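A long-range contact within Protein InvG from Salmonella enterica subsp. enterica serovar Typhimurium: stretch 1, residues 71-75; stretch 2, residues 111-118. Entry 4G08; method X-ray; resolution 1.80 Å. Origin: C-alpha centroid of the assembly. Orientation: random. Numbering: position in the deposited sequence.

Stretch 1 (71-75) LIWYF
Stretch 2 (111-118) GLYNKNYP

Residues 71-75 form an extended strand, with phi between -108° and -146° and psi between 119° and 163°. Residues 111-118 have no regular secondary structure, yet they run past the strand in the opposite direction: the CA of Ile72 lies nearest that of Asn116 at 9.2 Å, and the CA of Tyr74 nearest that of Asn114 at 7.6 Å. These spacings are too wide for direct sheet pairing, so side chains and water fill the gap; the two stretches bury 310 Å² between them, both sides summed.

The second stretch begins at Gly111, which leaves a preceding helix through a Schellman motif; its phi/psi of 69/23° has the positive phi that glycine favours. Leu112 (-98/-18°), Tyr113 (-67/141°) and Asn114 (-123/121°) lead into a type I turn from Asn114 to Tyr117, with Lys115 at -63/-21° and Asn116 at -74/-18°. The turn is closed by Tyr117 N donating to Asn114 O at 3.0 Å. Tyr117 follows at -130/69° and Pro118 at -76/157°.

Asn114 has CA-to-CB directed toward the strand and adopts chi1 t (-174°), chi2 -56°. Its OD1 is held within the turn, accepting from Asn116 N at 2.8 Å (angle 149°) and, weakly, from Asn116 ND2 at 2.9 Å; Asn116 is m (-62°), chi2 -58°. With OD1 so engaged, the amide of Asn114 presents ND2 to the strand. Asn114 ND2 donates to water 1 at 2.8 Å, and that water donates to Trp73 O at 3.0 Å. A weak bond from Asn114 ND2 to water 2, also 2.8 Å, extends the network to Phe75, whose N donates to water 2 at 2.8 Å. Water 4 adds a backbone bridge, donating to Phe75 O at 3.1 Å and Gly111 O at 3.2 Å.

Tyr117, chi1 m (-46°) and chi2 -66°, also points toward the strand. This conformation carries its hydroxyl to the backbone, where Trp73 N donates to Tyr117 OH at 3.1 Å with an angle of 148°; Trp73 O lies 3.2 Å from Tyr117 OH, near the plane of the tyrosine ring. Ile72 CB packs against the end of Tyr117, 4.2 Å from Tyr117 CZ as an apolar contact and 3.5 Å from Tyr117 OH; the rest of the chain is p (57°) with chi2 t (-175°). Trp73 starts away from the loop, but chi1 p (68°) and chi2 -74° bring its ring back, with CD1 4.3 Å from Tyr117 OH.

Tyr74 sets out sideways, and t (-175°) with chi2 57° brings its phenol to the loop. Tyr74 OH lies 2.8 Å from Leu112 O, a hydrogen-bonding distance, although another acceptor is within reach of the same proton. The ring edge also meets Asn114, with Tyr74 CD1 3.8 Å from Asn114 ND2. Leu112 CB, whose place is set by the backbone, is 3.8 Å from Tyr74 OH and packs against the hydroxyl; beyond it the side chain has chi1 m (-48°) and chi2 at 142°, between wells.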

ATOM      1  N   LEU A  71       7.092  -6.745   5.293  1.00 14.55           N
ATOM      2  CA  LEU A  71       6.202  -6.626   4.145  1.00 16.93           C
ATOM      3  C   LEU A  71       5.583  -5.233   4.089  1.00 14.77           C
ATOM      4  O   LEU A  71       5.429  -4.558   5.114  1.00 16.15           O
ATOM      5  CB  LEU A  71       5.075  -7.658   4.238  1.00 14.94           C
ATOM      6  CG  LEU A  71       5.451  -9.117   4.464  1.00 16.85           C
ATOM      7  CD1 LEU A  71       4.206  -9.987   4.518  1.00 19.86           C
ATOM      8  CD2 LEU A  71       6.379  -9.585   3.364  1.00 18.87           C
ATOM      9  N   ILE A  72       5.041  -4.900   2.927  1.00 12.32           N
ATOM     10  CA  ILE A  72       4.149  -3.767   2.802  1.00 12.21           C
ATOM     11  C   ILE A  72       2.961  -4.175   1.943  1.00 17.07           C
ATOM     12  O   ILE A  72       3.079  -5.059   1.098  1.00 13.92           O
ATOM     13  CB  ILE A  72       4.879  -2.575   2.156  1.00 20.00           C
ATOM     14  CG1 ILE A  72       5.454  -2.983   0.800  1.00 16.59           C
ATOM     15  CG2 ILE A  72       6.021  -2.122   3.046  1.00 18.00           C
ATOM     16  CD1 ILE A  72       6.299  -1.920   0.126  1.00 16.16           C
ATOM     17  N   TRP A  73       1.793  -3.637   2.259  1.00 17.42           N
ATOM     18  CA  TRP A  73       0.573  -4.057   1.586  1.00 15.98           C
ATOM     19  C   TRP A  73      -0.379  -2.906   1.338  1.00 16.25           C
ATOM     20  O   TRP A  73      -0.273  -1.846   1.951  1.00 15.20           O
ATOM     21  CB  TRP A  73      -0.130  -5.149   2.378  1.00 15.57           C
ATOM     22  CG  TRP A  73      -0.670  -4.683   3.654  1.00 16.17           C
ATOM     23  CD1 TRP A  73       0.031  -4.392   4.777  1.00 20.21           C
ATOM     24  CD2 TRP A  73      -2.046  -4.474   3.968  1.00 19.08           C
ATOM     25  NE1 TRP A  73      -0.817  -3.983   5.770  1.00 26.40           N
ATOM     26  CE2 TRP A  73      -2.104  -4.056   5.308  1.00 25.82           C
ATOM     27  CE3 TRP A  73      -3.235  -4.629   3.254  1.00 25.67           C
ATOM     28  CZ2 TRP A  73      -3.306  -3.805   5.957  1.00 28.40           C
ATOM     29  CZ3 TRP A  73      -4.427  -4.341   3.887  1.00 32.89           C
ATOM     30  CH2 TRP A  73      -4.455  -3.947   5.229  1.00 36.63           C
ATOM     31  N   TYR A  74      -1.257  -3.112   0.365  1.00 17.57           N
ATOM     32  CA  TYR A  74      -2.231  -2.117  -0.032  1.00 14.23           C
ATOM     33  C   TYR A  74      -3.511  -2.824  -0.458  1.00 15.00           C
ATOM     34  O   TYR A  74      -3.463  -3.840  -1.144  1.00 16.38           O
ATOM     35  CB  TYR A  74      -1.674  -1.296  -1.195  1.00 16.02           C
ATOM     36  CG  TYR A  74      -2.555  -0.157  -1.618  1.00 14.33           C
ATOM     37  CD1 TYR A  74      -2.929   0.825  -0.716  1.00 13.63           C
ATOM     38  CD2 TYR A  74      -3.079  -0.104  -2.896  1.00 17.26           C
ATOM     39  CE1 TYR A  74      -3.733   1.872  -1.102  1.00 19.28           C
ATOM     40  CE2 TYR A  74      -3.906   0.926  -3.286  1.00 20.91           C
ATOM     41  CZ  TYR A  74      -4.263   1.887  -2.373  1.00 24.83           C
ATOM     42  OH  TYR A  74      -5.163   2.864  -2.732  1.00 25.79           O
ATOM     43  N   PHE A  75      -4.646  -2.326   0.009  1.00 13.11           N
ATOM     44  CA  PHE A  75      -5.946  -2.754  -0.496  1.00 12.64           C
ATOM     45  C   PHE A  75      -6.514  -1.622  -1.330  1.00 20.01           C
ATOM     46  O   PHE A  75      -6.643  -0.503  -0.835  1.00 19.88           O
ATOM     47  CB  PHE A  75      -6.885  -3.039   0.677  1.00 17.11           C
ATOM     48  CG  PHE A  75      -8.305  -3.293   0.272  1.00 16.76           C
ATOM     49  CD1 PHE A  75      -8.626  -4.357  -0.545  1.00 13.92           C
ATOM     50  CD2 PHE A  75      -9.327  -2.537   0.811  1.00 20.53           C
ATOM     51  CE1 PHE A  75      -9.938  -4.606  -0.888  1.00 22.82           C
ATOM     52  CE2 PHE A  75     -10.639  -2.778   0.472  1.00 23.04           C
ATOM     53  CZ  PHE A  75     -10.945  -3.813  -0.381  1.00 25.43           C
ATOM     54  N   GLY A 111     -10.892   7.656  -0.709  1.00 28.90           N
ATOM     55  CA  GLY A 111     -10.657   6.352  -0.108  1.00 28.52           C
ATOM     56  C   GLY A 111      -9.494   5.605  -0.734  1.00 36.50           C
ATOM     57  O   GLY A 111      -9.385   4.389  -0.580  1.00 35.34           O
ATOM     58  N   LEU A 112      -8.575   6.323  -1.366  1.00 28.77           N
ATOM     59  CA  LEU A 112      -7.383   5.658  -1.878  1.00 32.92           C
ATOM     60  C   LEU A 112      -6.211   5.816  -0.939  1.00 27.09           C
ATOM     61  O   LEU A 112      -5.184   5.151  -1.091  1.00 27.08           O
ATOM     62  CB  LEU A 112      -7.008   6.184  -3.253  1.00 28.24           C
ATOM     63  CG  LEU A 112      -8.160   6.253  -4.242  1.00 33.35           C
ATOM     64  CD1 LEU A 112      -7.976   7.518  -5.053  1.00 31.29           C
ATOM     65  CD2 LEU A 112      -8.162   5.030  -5.140  1.00 34.04           C
ATOM     66  N   TYR A 113      -6.327   6.789  -0.048  1.00 26.59           N
ATOM     67  CA  TYR A 113      -5.264   7.113   0.880  1.00 25.57           C
ATOM     68  C   TYR A 113      -5.060   5.964   1.862  1.00 27.39           C
ATOM     69  O   TYR A 113      -5.988   5.196   2.135  1.00 24.86           O
ATOM     70  CB  TYR A 113      -5.615   8.397   1.624  1.00 24.31           C
ATOM     71  CG  TYR A 113      -4.604   8.801   2.651  1.00 23.66           C
ATOM     72  CD1 TYR A 113      -3.455   9.470   2.285  1.00 17.51           C
ATOM     73  CD2 TYR A 113      -4.817   8.548   3.994  1.00 26.52           C
ATOM     74  CE1 TYR A 113      -2.552   9.890   3.230  1.00 29.61           C
ATOM     75  CE2 TYR A 113      -3.913   8.949   4.947  1.00 25.90           C
ATOM     76  CZ  TYR A 113      -2.774   9.608   4.557  1.00 24.06           C
ATOM     77  OH  TYR A 113      -1.853   9.994   5.501  1.00 33.92           O
ATOM     78  N   ASN A 114      -3.798   5.697   2.177  1.00 20.18           N
ATOM     79  CA  ASN A 114      -3.461   4.694   3.172  1.00 21.38           C
ATOM     80  C   ASN A 114      -2.626   5.338   4.248  1.00 21.74           C
ATOM     81  O   ASN A 114      -1.536   5.820   3.964  1.00 19.80           O
ATOM     82  CB  ASN A 114      -2.640   3.585   2.530  1.00 20.36           C
ATOM     83  CG  ASN A 114      -2.383   2.441   3.473  1.00 21.11           C
ATOM     84  OD1 ASN A 114      -1.847   2.628   4.567  1.00 23.73           O
ATOM     85  ND2 ASN A 114      -2.776   1.247   3.066  1.00 26.81           N
ATOM     86  N   LYS A 115      -3.105   5.297   5.487  1.00 18.58           N
ATOM     87  CA  LYS A 115      -2.437   5.999   6.564  1.00 20.14           C
ATOM     88  C   LYS A 115      -1.015   5.515   6.869  1.00 21.98           C
ATOM     89  O   LYS A 115      -0.239   6.213   7.454  1.00 17.69           O
ATOM     90  CB  LYS A 115      -3.261   5.972   7.840  1.00 24.96           C
ATOM     91  CG  LYS A 115      -3.435   4.631   8.418  1.00 33.38           C
ATOM     92  CD  LYS A 115      -3.800   4.711   9.867  1.00 44.85           C
ATOM     93  CE  LYS A 115      -4.572   3.495  10.290  1.00 46.30           C
ATOM     94  NZ  LYS A 115      -3.799   2.540  11.078  1.00 49.15           N
ATOM     95  N   ASN A 116      -0.728   4.298   6.453  1.00 17.80           N
ATOM     96  CA  ASN A 116       0.581   3.711   6.696  1.00 16.48           C
ATOM     97  C   ASN A 116       1.650   4.314   5.791  1.00 16.64           C
ATOM     98  O   ASN A 116       2.842   4.222   6.082  1.00 15.75           O
ATOM     99  CB  ASN A 116       0.517   2.201   6.499  1.00 21.28           C
ATOM    100  CG  ASN A 116      -0.430   1.533   7.477  1.00 38.43           C
ATOM    101  OD1 ASN A 116      -0.264   1.646   8.690  1.00 30.91           O
ATOM    102  ND2 ASN A 116      -1.501   0.953   6.955  1.00 40.81           N
ATOM    103  N   TYR A 117       1.210   4.964   4.720  1.00 13.54           N
ATOM    104  CA  TYR A 117       2.129   5.528   3.734  1.00 17.24           C
ATOM    105  C   TYR A 117       1.781   6.978   3.431  1.00 15.71           C
ATOM    106  O   TYR A 117       1.297   7.298   2.346  1.00 16.46           O
ATOM    107  CB  TYR A 117       2.119   4.700   2.453  1.00 13.27           C
ATOM    108  CG  TYR A 117       2.193   3.214   2.701  1.00 12.99           C
ATOM    109  CD1 TYR A 117       3.327   2.633   3.247  1.00 15.90           C
ATOM    110  CD2 TYR A 117       1.113   2.401   2.428  1.00 15.56           C
ATOM    111  CE1 TYR A 117       3.366   1.281   3.533  1.00 16.66           C
ATOM    112  CE2 TYR A 117       1.135   1.059   2.727  1.00 15.04           C
ATOM    113  CZ  TYR A 117       2.249   0.509   3.307  1.00 18.86           C
ATOM    114  OH  TYR A 117       2.240  -0.837   3.601  1.00 18.15           O
ATOM    115  N   PRO A 118       1.993   7.857   4.416  1.00 18.31           N
ATOM    116  CA  PRO A 118       1.506   9.220   4.356  1.00 15.49           C
ATOM    117  C   PRO A 118       2.332  10.089   3.424  1.00 15.09           C
ATOM    118  O   PRO A 118       3.473   9.758   3.103  1.00 15.78           O
ATOM    119  CB  PRO A 118       1.655   9.703   5.798  1.00 16.23           C
ATOM    120  CG  PRO A 118       2.810   8.933   6.319  1.00 13.88           C
ATOM    121  CD  PRO A 118       2.676   7.576   5.692  1.00 19.45           C
TER
HETATM  122  O   HOH W   1      -1.614  -0.922   4.461  1.00 29.95           O
HETATM  123  O   HOH W   2      -4.790  -0.141   1.794  1.00 27.19           O
HETATM  124  O   HOH W   3      -6.868   2.080   1.303  1.00 39.22           O
HETATM  125  O   HOH W   4      -8.800   1.344   0.375  1.00 43.64           O